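Long-range contact in exonuclease (Laribacter hongkongensis, PDB 3SYY), which probably degrades double-stranded DNA from its ends with strict 5'-to-3' polarity, as a magnesium-binding alkaline exonuclease related to the lambda exonuclease: residues 139-143 and 171-177. Sequence-based numbering, arbitrary orientation.
Sequences QTQMA and ERDDALI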
loop_
_atom_site.group_PDB
_atom_site.type_symbol
_atom_site.label_atom_id
_atom_site.label_comp_id
_atom_site.label_asym_id
_atom_site.label_seq_id
_atom_site.Cartn_x
_atom_site.Cartn_y
_atom_site.Cartn_z
ATOM N N GLN A 139 18.088 22.309 -10.081
ATOM C CA GLN A 139 19.206 23.180 -9.628
ATOM C C GLN A 139 20.425 22.319 -9.378
ATOM O O GLN A 139 21.547 22.723 -9.697
ATOM C CB GLN A 139 18.832 23.999 -8.397
ATOM C CG GLN A 139 17.754 25.085 -8.680
ATOM C CD GLN A 139 18.265 26.185 -9.682
ATOM O OE1 GLN A 139 19.473 26.256 -9.991
ATOM N NE2 GLN A 139 17.333 26.988 -10.206
ATOM N N THR A 140 20.219 21.104 -8.836
ATOM C CA THR A 140 21.319 20.166 -8.627
ATOM C C THR A 140 21.923 19.683 -9.910
ATOM O O THR A 140 23.147 19.502 -10.004
ATOM C CB THR A 140 20.842 18.905 -7.848
ATOM O OG1 THR A 140 20.310 19.314 -6.581
ATOM C CG2 THR A 140 21.991 17.901 -7.662
ATOM N N GLN A 141 21.090 19.442 -10.916
ATOM C CA GLN A 141 21.617 19.037 -12.221
ATOM C C GLN A 141 22.516 20.170 -12.799
ATOM O O GLN A 141 23.597 19.895 -13.341
ATOM C CB GLN A 141 20.463 18.762 -13.194
ATOM C CG GLN A 141 19.795 17.431 -13.038
ATOM C CD GLN A 141 18.397 17.413 -13.702
ATOM O OE1 GLN A 141 17.707 16.388 -13.703
ATOM N NE2 GLN A 141 18.012 18.532 -14.281
ATOM N N MET A 142 22.072 21.410 -12.617
ATOM C CA MET A 142 22.862 22.610 -12.997
ATOM C C MET A 142 24.178 22.723 -12.187
ATOM O O MET A 142 25.254 22.956 -12.760
ATOM C CB MET A 142 22.001 23.860 -12.886
ATOM C CG MET A 142 21.049 23.926 -14.087
ATOM S SD MET A 142 20.044 25.410 -14.182
ATOM C CE MET A 142 18.580 25.044 -13.233
ATOM N N ALA A 143 24.076 22.469 -10.881
ATOM C CA ALA A 143 25.253 22.365 -9.987
ATOM C C ALA A 143 26.271 21.382 -10.486
ATOM O O ALA A 143 27.479 21.715 -10.574
ATOM C CB ALA A 143 24.839 22.015 -8.595
ATOM N N GLU A 171 15.909 28.850 -14.677
ATOM C CA GLU A 171 17.253 29.433 -14.759
ATOM C C GLU A 171 18.077 29.003 -13.542
ATOM O O GLU A 171 17.544 28.960 -12.435
ATOM C CB GLU A 171 17.155 30.982 -14.757
ATOM C CG GLU A 171 16.443 31.606 -15.997
ATOM C CD GLU A 171 17.212 31.398 -17.302
ATOM O OE1 GLU A 171 16.559 31.139 -18.322
ATOM O OE2 GLU A 171 18.470 31.447 -17.329
ATOM N N ARG A 172 19.364 28.732 -13.740
ATOM C CA ARG A 172 20.335 28.531 -12.620
ATOM C C ARG A 172 20.153 29.514 -11.458
ATOM O O ARG A 172 20.135 30.727 -11.678
ATOM C CB ARG A 172 21.764 28.637 -13.155
ATOM C CG ARG A 172 22.844 28.401 -12.104
ATOM C CD ARG A 172 24.224 28.362 -12.726
ATOM N NE ARG A 172 25.192 27.866 -11.756
ATOM C CZ ARG A 172 25.814 26.698 -11.841
ATOM N NH1 ARG A 172 25.625 25.917 -12.879
ATOM N NH2 ARG A 172 26.665 26.328 -10.882
ATOM N N ASP A 173 19.995 29.004 -10.229
ATOM C CA ASP A 173 19.897 29.854 -9.034
ATOM C C ASP A 173 21.127 29.541 -8.142
ATOM O O ASP A 173 21.162 28.512 -7.434
ATOM C CB ASP A 173 18.603 29.581 -8.283
ATOM C CG ASP A 173 18.412 30.480 -7.072
ATOM O OD1 ASP A 173 19.376 31.115 -6.605
ATOM O OD2 ASP A 173 17.274 30.581 -6.576
ATOM N N ASP A 174 22.133 30.410 -8.195
ATOM C CA ASP A 174 23.368 30.191 -7.416
ATOM C C ASP A 174 23.165 30.178 -5.899
ATOM O O ASP A 174 23.833 29.419 -5.208
ATOM C CB ASP A 174 24.482 31.184 -7.830
ATOM C CG ASP A 174 25.095 30.838 -9.172
ATOM O OD1 ASP A 174 25.629 31.743 -9.835
ATOM O OD2 ASP A 174 25.063 29.657 -9.575
ATOM N N ALA A 175 22.240 30.975 -5.383
ATOM C CA ALA A 175 21.924 30.918 -3.958
ATOM C C ALA A 175 21.352 29.579 -3.538
ATOM O O ALA A 175 21.774 29.024 -2.495
ATOM C CB ALA A 175 20.976 32.037 -3.552
ATOM N N LEU A 176 20.398 29.050 -4.323
ATOM C CA LEU A 176 19.798 27.761 -3.977
ATOM C C LEU A 176 20.830 26.661 -4.134
ATOM O O LEU A 176 20.901 25.757 -3.294
ATOM C CB LEU A 176 18.538 27.447 -4.807
ATOM C CG LEU A 176 17.771 26.169 -4.381
ATOM C CD1 LEU A 176 17.489 26.115 -2.888
ATOM C CD2 LEU A 176 16.467 26.023 -5.153
ATOM N N ILE A 177 21.607 26.720 -5.212
ATOM C CA ILE A 177 22.676 25.786 -5.400
ATOM C C ILE A 177 23.662 25.790 -4.184
ATOM O O ILE A 177 24.050 24.731 -3.729
ATOM C CB ILE A 177 23.381 26.034 -6.751
ATOM C CG1 ILE A 177 22.473 25.559 -7.909
ATOM C CG2 ILE A 177 24.766 25.346 -6.825
ATOM C CD1 ILE A 177 23.029 25.885 -9.297
HETATM O O HOH W 1 28.155 24.186 -11.469
#
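In this PD-(D/E)XK nuclease fold, helix 132-145 packs against the turn that leads from the edge strand 165-171 into the long C-terminal helix 174-205. The Gln139 side chain serves that turn with both ends of its amide: OE1 accepts from Asp173 N at 2.8 Å, while NE2 donates to Glu171 O at 3.0 Å. Both bonds are nearly straight, and a single side-chain amide thus pairs with one backbone donor and one backbone acceptor where the strand gives way to the helix. Asp173 is also the N-cap of helix 174-205, its OD1 accepting weakly from Leu176 N (3.2 Å).

Arg172 reaches back to the C-terminal part of helix 132-145. Arg172 NH1 makes a weak hydrogen bond to Met142 O (3.0 Å) and also bonds to Arg147 O, while Arg172 NE forms a salt bridge with Asp174 OD2 at 2.8 Å. Alongside these polar links, Ile177 fills the gap between the helices, its CG2 3.8 Å from Ala143 CB and its CD1 4.2 Å from Met142 CB. Gln141 touches Leu110 of strand 109-114, which carries the magnesium ligand Glu112. The last guanidinium nitrogen, Arg172 NH2, donates to water 1 at 2.7 Å, and that water donates to Ala143 O, also at 2.7 Å.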